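Local coordinates for protein putative oxidoreductase molybdopterin-binding subunit (Sulfolobus tokodaii, PDB 4ZOH) that probably serves as the substrate-oxidising subunit of an aldehyde oxidase/xanthine dehydrogenase-type enzyme, and binds a pterin cytosine dinucleotide cofactor, at residues A510-A515 against N534-N539; V427-K432 against N544-G549; I156-I161 against G622-E627. One frame throughout, in Å; residues are numbered along the deposited sequence.

Contact 1: A510-A515 against N534-N539; sequences AKILNA and NKVTFN
The carbonyl O of Asn534 is met by both methyl groups of Leu513, with CD1 3.7 Å and CD2 3.9 Å from that oxygen. These are van der Waals contacts; no hydrogen bond spans the two segments. The CD2 methyl of Leu513 also lies 3.7 Å from CB of Asn534, so one branch of the leucine touches both the backbone and the root of the asparagine side chain, crossing it at a slant.

Val536 supplies the apolar half of the contact by dividing its methyls between two partners. Its CG1 stands between the backbone N and the carbonyl carbon (chi1 50°) and comes within 4.1 Å of CG of Leu513. CG2 takes the position anti to the backbone N, where it faces CG2 of Ile512 at 4.2 Å. Outside the two segments, Leu513 also packs on Val527 and Val536 on Ile541.

Leu513 is the first residue to leave helical backbone angles after helix 486-512. On the other side, Val536 pairs by backbone bonds with Val527. Thr537 is the N-cap of helix 538-547: its OG1 caps a backbone N just past the segment while Glu540 OE1 accepts from Thr537 N, a pattern consistent with a capping box. The C-terminal end of helix 486-512 thus packs its apolar side chains against the edge of a small three-stranded antiparallel sheet, just before helix 538-547 begins.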
loop_
_atom_site.group_PDB
_atom_site.type_symbol
_atom_site.label_atom_id
_atom_site.label_comp_id
_atom_site.label_asym_id
_atom_site.label_seq_id
_atom_site.Cartn_x
_atom_site.Cartn_y
_atom_site.Cartn_z
ATOM N N ALA A 510 11.699 38.555 -16.109
ATOM C CA ALA A 510 12.002 39.585 -17.118
ATOM C C ALA A 510 10.713 40.059 -17.791
ATOM O O ALA A 510 10.409 41.254 -17.735
ATOM C CB ALA A 510 12.999 39.063 -18.146
ATOM N N LYS A 511 9.946 39.126 -18.380
ATOM C CA LYS A 511 8.591 39.415 -18.870
ATOM C C LYS A 511 7.730 40.240 -17.911
ATOM O O LYS A 511 7.192 41.261 -18.327
ATOM C CB LYS A 511 7.843 38.151 -19.267
ATOM C CG LYS A 511 7.914 37.806 -20.735
ATOM C CD LYS A 511 6.658 37.060 -21.133
ATOM C CE LYS A 511 7.006 35.859 -22.002
ATOM N NZ LYS A 511 5.875 35.473 -22.894
ATOM N N ILE A 512 7.635 39.839 -16.640
ATOM C CA ILE A 512 6.878 40.591 -15.636
ATOM C C ILE A 512 7.418 42.031 -15.383
ATOM O O ILE A 512 6.657 42.944 -15.051
ATOM C CB ILE A 512 6.751 39.787 -14.316
ATOM C CG1 ILE A 512 6.053 38.430 -14.563
ATOM C CG2 ILE A 512 6.041 40.581 -13.211
ATOM C CD1 ILE A 512 6.223 37.429 -13.433
ATOM N N LEU A 513 8.720 42.225 -15.563
ATOM C CA LEU A 513 9.420 43.503 -15.325
ATOM C C LEU A 513 9.715 44.338 -16.612
ATOM O O LEU A 513 10.448 45.333 -16.576
ATOM C CB LEU A 513 10.748 43.202 -14.607
ATOM C CG LEU A 513 10.780 42.770 -13.151
ATOM C CD1 LEU A 513 12.218 42.585 -12.723
ATOM C CD2 LEU A 513 10.082 43.761 -12.242
ATOM N N ASN A 514 9.163 43.898 -17.742
ATOM C CA ASN A 514 9.483 44.414 -19.078
ATOM C C ASN A 514 10.853 44.181 -19.713
ATOM O O ASN A 514 10.956 44.326 -20.925
ATOM C CB ASN A 514 9.073 45.869 -19.209
ATOM C CG ASN A 514 7.576 46.015 -19.229
ATOM O OD1 ASN A 514 6.980 46.093 -20.300
ATOM N ND2 ASN A 514 6.949 45.998 -18.051
ATOM N N ALA A 515 11.871 43.798 -18.944
ATOM C CA ALA A 515 13.277 43.768 -19.435
ATOM C C ALA A 515 13.810 42.411 -19.982
ATOM O O ALA A 515 13.069 41.716 -20.680
ATOM C CB ALA A 515 14.216 44.363 -18.397
ATOM N N ASN A 534 12.902 47.573 -9.375
ATOM C CA ASN A 534 11.637 46.802 -9.284
ATOM C C ASN A 534 11.969 45.307 -9.136
ATOM O O ASN A 534 12.898 44.801 -9.779
ATOM C CB ASN A 534 10.712 47.011 -10.504
ATOM C CG ASN A 534 9.820 48.241 -10.376
ATOM O OD1 ASN A 534 9.622 48.776 -9.285
ATOM N ND2 ASN A 534 9.284 48.703 -11.506
ATOM N N LYS A 535 11.213 44.626 -8.287
ATOM C CA LYS A 535 11.517 43.271 -7.891
ATOM C C LYS A 535 10.250 42.412 -7.986
ATOM O O LYS A 535 9.189 42.840 -7.557
ATOM C CB LYS A 535 11.999 43.318 -6.443
ATOM C CG LYS A 535 12.727 42.089 -5.931
ATOM C CD LYS A 535 12.773 42.079 -4.401
ATOM C CE LYS A 535 13.932 41.225 -3.919
ATOM N NZ LYS A 535 13.663 40.886 -2.499
ATOM N N VAL A 536 10.365 41.201 -8.524
ATOM C CA VAL A 536 9.274 40.213 -8.397
ATOM C C VAL A 536 9.778 38.982 -7.630
ATOM O O VAL A 536 10.826 38.445 -7.965
ATOM C CB VAL A 536 8.564 39.921 -9.770
ATOM C CG1 VAL A 536 9.555 39.596 -10.882
ATOM C CG2 VAL A 536 7.455 38.887 -9.624
ATOM N N THR A 537 9.065 38.610 -6.561
ATOM C CA THR A 537 9.434 37.457 -5.740
ATOM C C THR A 537 9.330 36.095 -6.473
ATOM O O THR A 537 8.649 35.982 -7.522
ATOM C CB THR A 537 8.580 37.348 -4.485
ATOM O OG1 THR A 537 7.220 37.126 -4.875
ATOM C CG2 THR A 537 8.717 38.622 -3.573
ATOM N N PHE A 538 10.013 35.076 -5.912
ATOM C CA PHE A 538 9.960 33.680 -6.415
ATOM C C PHE A 538 8.493 33.216 -6.571
ATOM O O PHE A 538 8.082 32.866 -7.676
ATOM C CB PHE A 538 10.736 32.728 -5.484
ATOM C CG PHE A 538 10.556 31.265 -5.828
ATOM C CD1 PHE A 538 11.319 30.682 -6.834
ATOM C CD2 PHE A 538 9.626 30.465 -5.123
ATOM C CE1 PHE A 538 11.151 29.317 -7.135
ATOM C CE2 PHE A 538 9.457 29.109 -5.421
ATOM C CZ PHE A 538 10.208 28.532 -6.446
ATOM N N ASN A 539 7.721 33.310 -5.493
ATOM C CA ASN A 539 6.342 32.912 -5.505
ATOM C C ASN A 539 5.458 33.666 -6.547
ATOM O O ASN A 539 4.611 33.033 -7.201
ATOM C CB ASN A 539 5.740 32.947 -4.096
ATOM C CG ASN A 539 6.293 31.828 -3.201
ATOM O OD1 ASN A 539 7.271 32.021 -2.430
ATOM N ND2 ASN A 539 5.669 30.651 -3.282
#

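Contact 2: V427-K432 against N544-G549; sequences VKYDGK and NAFKMG
Tyr429 and Phe546 form an offset edge-to-face pair: the tyrosine edge points at the phenylalanine face, the centroids are 5.6 Å apart and the planes meet at 82°. CB of Tyr429 adds a CH-pi contact, 4.2 Å from the Phe546 ring centroid and only 13° off the normal. With CG anti to the backbone N (chi1 -173°), the tyrosine ring runs past the base of Phe546, bringing CD1 of Tyr429 to 3.7 Å from CB of Phe546.

Backbone contacts come next. The carbonyl O of Val427 lies at the Phe546 ring edge, 3.6 Å from its CE2, and Tyr429 N is 3.4 Å from the same CE2. This backbone belongs to a beta hairpin, whose type I turn from Lys428 to Gly431 joins the antiparallel strands 420-427 and 433-437; the facing helix ends in a Schellman motif with Gly549 as C-prime residue. An alanine in place of Phe546 is likely to open a gap against the turn and leave the tyrosine edge without its aromatic face.

The CE methylene of Lys547 packs 3.9 Å from OH of Tyr429, a van der Waals contact. In the second subunit, Trp420 meets the Phe546 ring and Asp477 accepts a hydrogen bond from Tyr429 N.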
loop_
_atom_site.group_PDB
_atom_site.type_symbol
_atom_site.label_atom_id
_atom_site.label_comp_id
_atom_site.label_asym_id
_atom_site.label_seq_id
_atom_site.Cartn_x
_atom_site.Cartn_y
_atom_site.Cartn_z
ATOM N N VAL A 427 7.936 22.771 -10.307
ATOM C CA VAL A 427 7.492 23.727 -9.279
ATOM C C VAL A 427 6.000 23.871 -9.284
ATOM O O VAL A 427 5.399 24.143 -10.343
ATOM C CB VAL A 427 8.142 25.138 -9.483
ATOM C CG1 VAL A 427 7.717 26.111 -8.378
ATOM C CG2 VAL A 427 9.674 24.990 -9.593
ATOM N N LYS A 428 5.373 23.707 -8.111
ATOM C CA LYS A 428 3.893 23.702 -8.061
ATOM C C LYS A 428 3.439 25.204 -7.924
ATOM O O LYS A 428 4.255 26.090 -7.630
ATOM C CB LYS A 428 3.391 22.881 -6.884
ATOM C CG LYS A 428 3.833 21.404 -6.891
ATOM C CD LYS A 428 3.002 20.507 -5.979
ATOM C CE LYS A 428 3.229 18.998 -6.346
ATOM N NZ LYS A 428 2.700 18.719 -7.724
ATOM N N TYR A 429 2.171 25.476 -8.138
ATOM C CA TYR A 429 1.645 26.836 -8.069
ATOM C C TYR A 429 1.983 27.538 -6.775
ATOM O O TYR A 429 2.265 28.751 -6.846
ATOM C CB TYR A 429 0.137 26.802 -8.204
ATOM C CG TYR A 429 -0.538 28.147 -8.327
ATOM C CD1 TYR A 429 -0.513 28.894 -9.526
ATOM C CD2 TYR A 429 -1.261 28.663 -7.247
ATOM C CE1 TYR A 429 -1.197 30.116 -9.605
ATOM C CE2 TYR A 429 -1.908 29.902 -7.319
ATOM C CZ TYR A 429 -1.908 30.601 -8.497
ATOM O OH TYR A 429 -2.600 31.800 -8.514
ATOM N N ASP A 430 1.916 26.802 -5.626
ATOM C CA ASP A 430 2.176 27.388 -4.283
ATOM C C ASP A 430 3.687 27.632 -4.130
ATOM O O ASP A 430 4.106 28.297 -3.190
ATOM C CB ASP A 430 1.635 26.510 -3.162
ATOM C CG ASP A 430 2.086 25.002 -3.343
ATOM O OD1 ASP A 430 1.586 24.292 -4.264
ATOM O OD2 ASP A 430 2.998 24.593 -2.624
ATOM N N GLY A 431 4.492 27.090 -5.048
ATOM C CA GLY A 431 5.947 27.286 -4.992
ATOM C C GLY A 431 6.801 26.066 -4.667
ATOM O O GLY A 431 8.052 26.124 -4.774
ATOM N N LYS A 432 6.167 24.959 -4.301
ATOM C CA LYS A 432 6.928 23.780 -3.841
ATOM C C LYS A 432 7.833 23.227 -4.931
ATOM O O LYS A 432 7.415 23.074 -6.042
ATOM C CB LYS A 432 6.033 22.682 -3.331
ATOM C CG LYS A 432 6.835 21.471 -2.799
ATOM C CD LYS A 432 6.015 20.175 -2.864
ATOM C CE LYS A 432 6.673 19.031 -2.104
ATOM N NZ LYS A 432 8.048 18.723 -2.560
ATOM N N ASN A 544 2.465 33.631 -11.740
ATOM C CA ASN A 544 2.397 34.224 -13.052
ATOM C C ASN A 544 2.807 33.270 -14.155
ATOM O O ASN A 544 2.263 33.355 -15.231
ATOM C CB ASN A 544 3.122 35.600 -13.100
ATOM C CG ASN A 544 2.303 36.682 -12.378
ATOM O OD1 ASN A 544 1.269 37.142 -12.898
ATOM N ND2 ASN A 544 2.696 37.019 -11.131
ATOM N N ALA A 545 3.736 32.353 -13.906
ATOM C CA ALA A 545 4.030 31.350 -14.944
ATOM C C ALA A 545 2.806 30.491 -15.295
ATOM O O ALA A 545 2.572 30.190 -16.457
ATOM C CB ALA A 545 5.217 30.465 -14.552
ATOM N N PHE A 546 2.033 30.110 -14.278
ATOM C CA PHE A 546 0.841 29.352 -14.482
ATOM C C PHE A 546 -0.220 30.187 -15.243
ATOM O O PHE A 546 -0.799 29.714 -16.243
ATOM C CB PHE A 546 0.315 28.844 -13.132
ATOM C CG PHE A 546 0.968 27.559 -12.646
ATOM C CD1 PHE A 546 0.354 26.308 -12.910
ATOM C CD2 PHE A 546 2.159 27.570 -11.886
ATOM C CE1 PHE A 546 0.907 25.107 -12.444
ATOM C CE2 PHE A 546 2.723 26.366 -11.404
ATOM C CZ PHE A 546 2.096 25.115 -11.695
ATOM N N LYS A 547 -0.451 31.426 -14.821
ATOM C CA LYS A 547 -1.425 32.331 -15.516
ATOM C C LYS A 547 -1.067 32.577 -16.988
ATOM O O LYS A 547 -1.934 32.692 -17.815
ATOM C CB LYS A 547 -1.556 33.677 -14.806
ATOM C CG LYS A 547 -2.609 33.728 -13.726
ATOM C CD LYS A 547 -2.335 34.899 -12.776
ATOM C CE LYS A 547 -2.534 34.437 -11.341
ATOM N NZ LYS A 547 -2.857 35.532 -10.395
ATOM N N MET A 548 0.218 32.637 -17.286
ATOM C CA MET A 548 0.719 32.814 -18.627
ATOM C C MET A 548 0.803 31.518 -19.446
ATOM O O MET A 548 1.338 31.529 -20.577
ATOM C CB MET A 548 2.115 33.411 -18.550
ATOM C CG MET A 548 2.176 34.896 -18.186
ATOM S SD MET A 548 3.838 35.399 -17.633
ATOM C CE MET A 548 4.872 34.835 -18.991
ATOM N N GLY A 549 0.291 30.407 -18.895
ATOM C CA GLY A 549 0.396 29.060 -19.545
ATOM C C GLY A 549 1.831 28.607 -19.743
ATOM O O GLY A 549 2.138 27.991 -20.724
#

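Contact 3: I156-I161 against G622-E627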
loop_
_atom_site.group_PDB
_atom_site.type_symbol
_atom_site.label_atom_id
_atom_site.label_comp_id
_atom_site.label_asym_id
_atom_site.label_seq_id
_atom_site.Cartn_x
_atom_site.Cartn_y
_atom_site.Cartn_z
ATOM N N ILE A 156 45.442 -15.659 -6.746
ATOM C CA ILE A 156 44.057 -15.861 -6.682
ATOM C C ILE A 156 43.328 -14.675 -5.994
ATOM O O ILE A 156 43.752 -14.174 -4.921
ATOM C CB ILE A 156 43.762 -17.132 -5.923
ATOM C CG1 ILE A 156 44.474 -18.301 -6.620
ATOM C CG2 ILE A 156 42.236 -17.284 -5.741
ATOM C CD1 ILE A 156 44.023 -19.679 -6.168
ATOM N N ASN A 157 42.210 -14.274 -6.611
ATOM C CA ASN A 157 41.264 -13.349 -6.053
ATOM C C ASN A 157 40.006 -14.144 -5.915
ATOM O O ASN A 157 39.324 -14.439 -6.913
ATOM C CB ASN A 157 41.197 -12.130 -6.983
ATOM C CG ASN A 157 40.435 -10.941 -6.364
ATOM O OD1 ASN A 157 39.202 -11.019 -6.176
ATOM N ND2 ASN A 157 41.150 -9.786 -6.139
ATOM N N GLN A 158 39.726 -14.570 -4.695
ATOM C CA GLN A 158 38.754 -15.633 -4.482
ATOM C C GLN A 158 37.314 -15.150 -4.675
ATOM O O GLN A 158 37.042 -13.938 -4.684
ATOM C CB GLN A 158 38.909 -16.254 -3.085
ATOM C CG GLN A 158 38.250 -15.517 -1.882
ATOM C CD GLN A 158 38.867 -14.160 -1.458
ATOM O OE1 GLN A 158 39.480 -13.430 -2.231
ATOM N NE2 GLN A 158 38.636 -13.803 -0.191
ATOM N N ARG A 159 36.382 -16.093 -4.808
ATOM C CA ARG A 159 34.947 -15.737 -4.865
ATOM C C ARG A 159 34.460 -15.111 -3.509
ATOM O O ARG A 159 34.740 -15.645 -2.469
ATOM C CB ARG A 159 34.181 -17.000 -5.077
ATOM C CG ARG A 159 32.791 -16.777 -5.625
ATOM C CD ARG A 159 32.255 -18.156 -6.097
ATOM N NE ARG A 159 31.063 -18.025 -6.927
ATOM C CZ ARG A 159 31.062 -17.633 -8.186
ATOM N NH1 ARG A 159 29.895 -17.499 -8.838
ATOM N NH2 ARG A 159 32.195 -17.334 -8.807
ATOM N N VAL A 160 33.673 -14.057 -3.562
ATOM C CA VAL A 160 33.029 -13.564 -2.318
ATOM C C VAL A 160 31.523 -13.381 -2.587
ATOM O O VAL A 160 31.095 -13.516 -3.734
ATOM C CB VAL A 160 33.644 -12.193 -1.885
ATOM C CG1 VAL A 160 35.132 -12.355 -1.464
ATOM C CG2 VAL A 160 33.493 -11.197 -3.017
ATOM N N ILE A 161 30.746 -13.034 -1.542
ATOM C CA ILE A 161 29.327 -12.841 -1.682
ATOM C C ILE A 161 28.915 -11.476 -1.108
ATOM O O ILE A 161 29.202 -11.191 0.060
ATOM C CB ILE A 161 28.598 -13.972 -0.960
ATOM C CG1 ILE A 161 29.026 -15.333 -1.575
ATOM C CG2 ILE A 161 27.068 -13.797 -1.077
ATOM C CD1 ILE A 161 28.633 -16.531 -0.686
ATOM N N GLY A 622 35.200 -15.608 2.008
ATOM C CA GLY A 622 35.429 -16.423 0.813
ATOM C C GLY A 622 34.300 -17.375 0.518
ATOM O O GLY A 622 33.722 -18.011 1.402
ATOM N N ALA A 623 33.936 -17.467 -0.746
ATOM C CA ALA A 623 32.841 -18.391 -1.054
ATOM C C ALA A 623 33.511 -19.665 -1.650
ATOM O O ALA A 623 34.060 -19.614 -2.756
ATOM C CB ALA A 623 31.832 -17.715 -2.009
ATOM N N PHE A 624 33.458 -20.768 -0.909
ATOM C CA PHE A 624 33.991 -22.014 -1.336
ATOM C C PHE A 624 32.948 -23.149 -1.373
ATOM O O PHE A 624 32.041 -23.202 -0.527
ATOM C CB PHE A 624 35.204 -22.414 -0.442
ATOM C CG PHE A 624 36.285 -21.342 -0.387
ATOM C CD1 PHE A 624 37.017 -20.979 -1.577
ATOM C CD2 PHE A 624 36.574 -20.660 0.831
ATOM C CE1 PHE A 624 38.006 -19.947 -1.555
ATOM C CE2 PHE A 624 37.560 -19.644 0.851
ATOM C CZ PHE A 624 38.253 -19.276 -0.338
ATOM N N PHE A 625 33.166 -24.079 -2.322
ATOM C CA PHE A 625 32.264 -25.221 -2.585
ATOM C C PHE A 625 32.883 -26.525 -2.202
ATOM O O PHE A 625 34.056 -26.721 -2.389
ATOM C CB PHE A 625 31.906 -25.262 -4.061
ATOM C CG PHE A 625 31.242 -24.006 -4.524
ATOM C CD1 PHE A 625 29.842 -23.872 -4.443
ATOM C CD2 PHE A 625 32.005 -22.925 -5.010
ATOM C CE1 PHE A 625 29.222 -22.711 -4.885
ATOM C CE2 PHE A 625 31.378 -21.738 -5.410
ATOM C CZ PHE A 625 29.985 -21.632 -5.329
ATOM N N ASP A 626 32.131 -27.437 -1.641
ATOM C CA ASP A 626 32.710 -28.748 -1.478
ATOM C C ASP A 626 32.713 -29.444 -2.883
ATOM O O ASP A 626 32.240 -28.887 -3.916
ATOM C CB ASP A 626 31.934 -29.520 -0.436
ATOM C CG ASP A 626 30.528 -29.905 -0.947
ATOM O OD1 ASP A 626 30.240 -29.801 -2.157
ATOM O OD2 ASP A 626 29.712 -30.326 -0.143
ATOM N N GLU A 627 33.256 -30.649 -2.957
ATOM C CA GLU A 627 33.434 -31.266 -4.258
ATOM C C GLU A 627 32.107 -31.819 -4.860
ATOM O O GLU A 627 32.069 -32.124 -6.035
ATOM C CB GLU A 627 34.530 -32.326 -4.189
ATOM C CG GLU A 627 33.969 -33.695 -3.892
ATOM C CD GLU A 627 34.692 -34.381 -2.773
ATOM O OE1 GLU A 627 35.944 -34.282 -2.727
ATOM O OE2 GLU A 627 33.995 -35.016 -1.947
#
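Ala623 N donates a short hydrogen bond to the carbonyl O of Arg159, at 2.6 Å and with an N-H...O angle of 160°. The donor sits 37° out of the carbonyl plane, so it approaches from above. CA of Gly622 makes a CA-H...O contact with the same oxygen at 3.4 Å, giving it a second, weaker neighbour.

Around this bond the CB of Ala623 fits among apolar groups: CD1 of Ile161 lies 3.7 Å away and CG of Arg159 3.9 Å. A chi1 of -160° and a chain extended to NE send Arg159 past the alanine until its CD reaches CE2 of Phe625 at 3.8 Å, at the ring edge. Gln158 meets Phe624 through aliphatic carbons, CG being 4.1 Å from CZ. One face of the Phe624 ring lies over the carbonyl carbon of Gly622; a CB on this glycine would clash with CE2 of Phe624.

Strand 149-161 is, within this chain, an outermost strand of a five-stranded mixed sheet. The 622-625 backbone runs almost perpendicular to 158-161, so the bond extends no ladder; it joins the two molybdopterin cofactor-binding sequence regions.

Further out, polar partners fix the long side chains. Arg159 NH2 forms a salt bridge with Asp257 and NH1 a hydrogen bond with Thr328, while Gln158 NE2 donates to the carbonyls of Glu621 and Gln617, tying the strand to the end of helix 600-619.

In the fold
Contacts 1 and 2 lie together in an outlying part of the chain, their centres 14 Å apart and 47 and 40 Å from the chain centre. Both use helix 538-547, and they touch where CD1 of Ile512 comes within 3.6 Å of CB of Asn544. Contact 3 lies on the opposite side of that centre, about 65 Å from contact 1 and 58 Å from contact 2, centre to centre. Along the sequence 427-432 and 544-549 enclose contact 1, and 156-161 and 622-627 enclose both. Contact 2 borders the second subunit; contact 3 has the Val160 side chain about 12 Å from the molybdenum and meets a chain of another protein through Ile161 O.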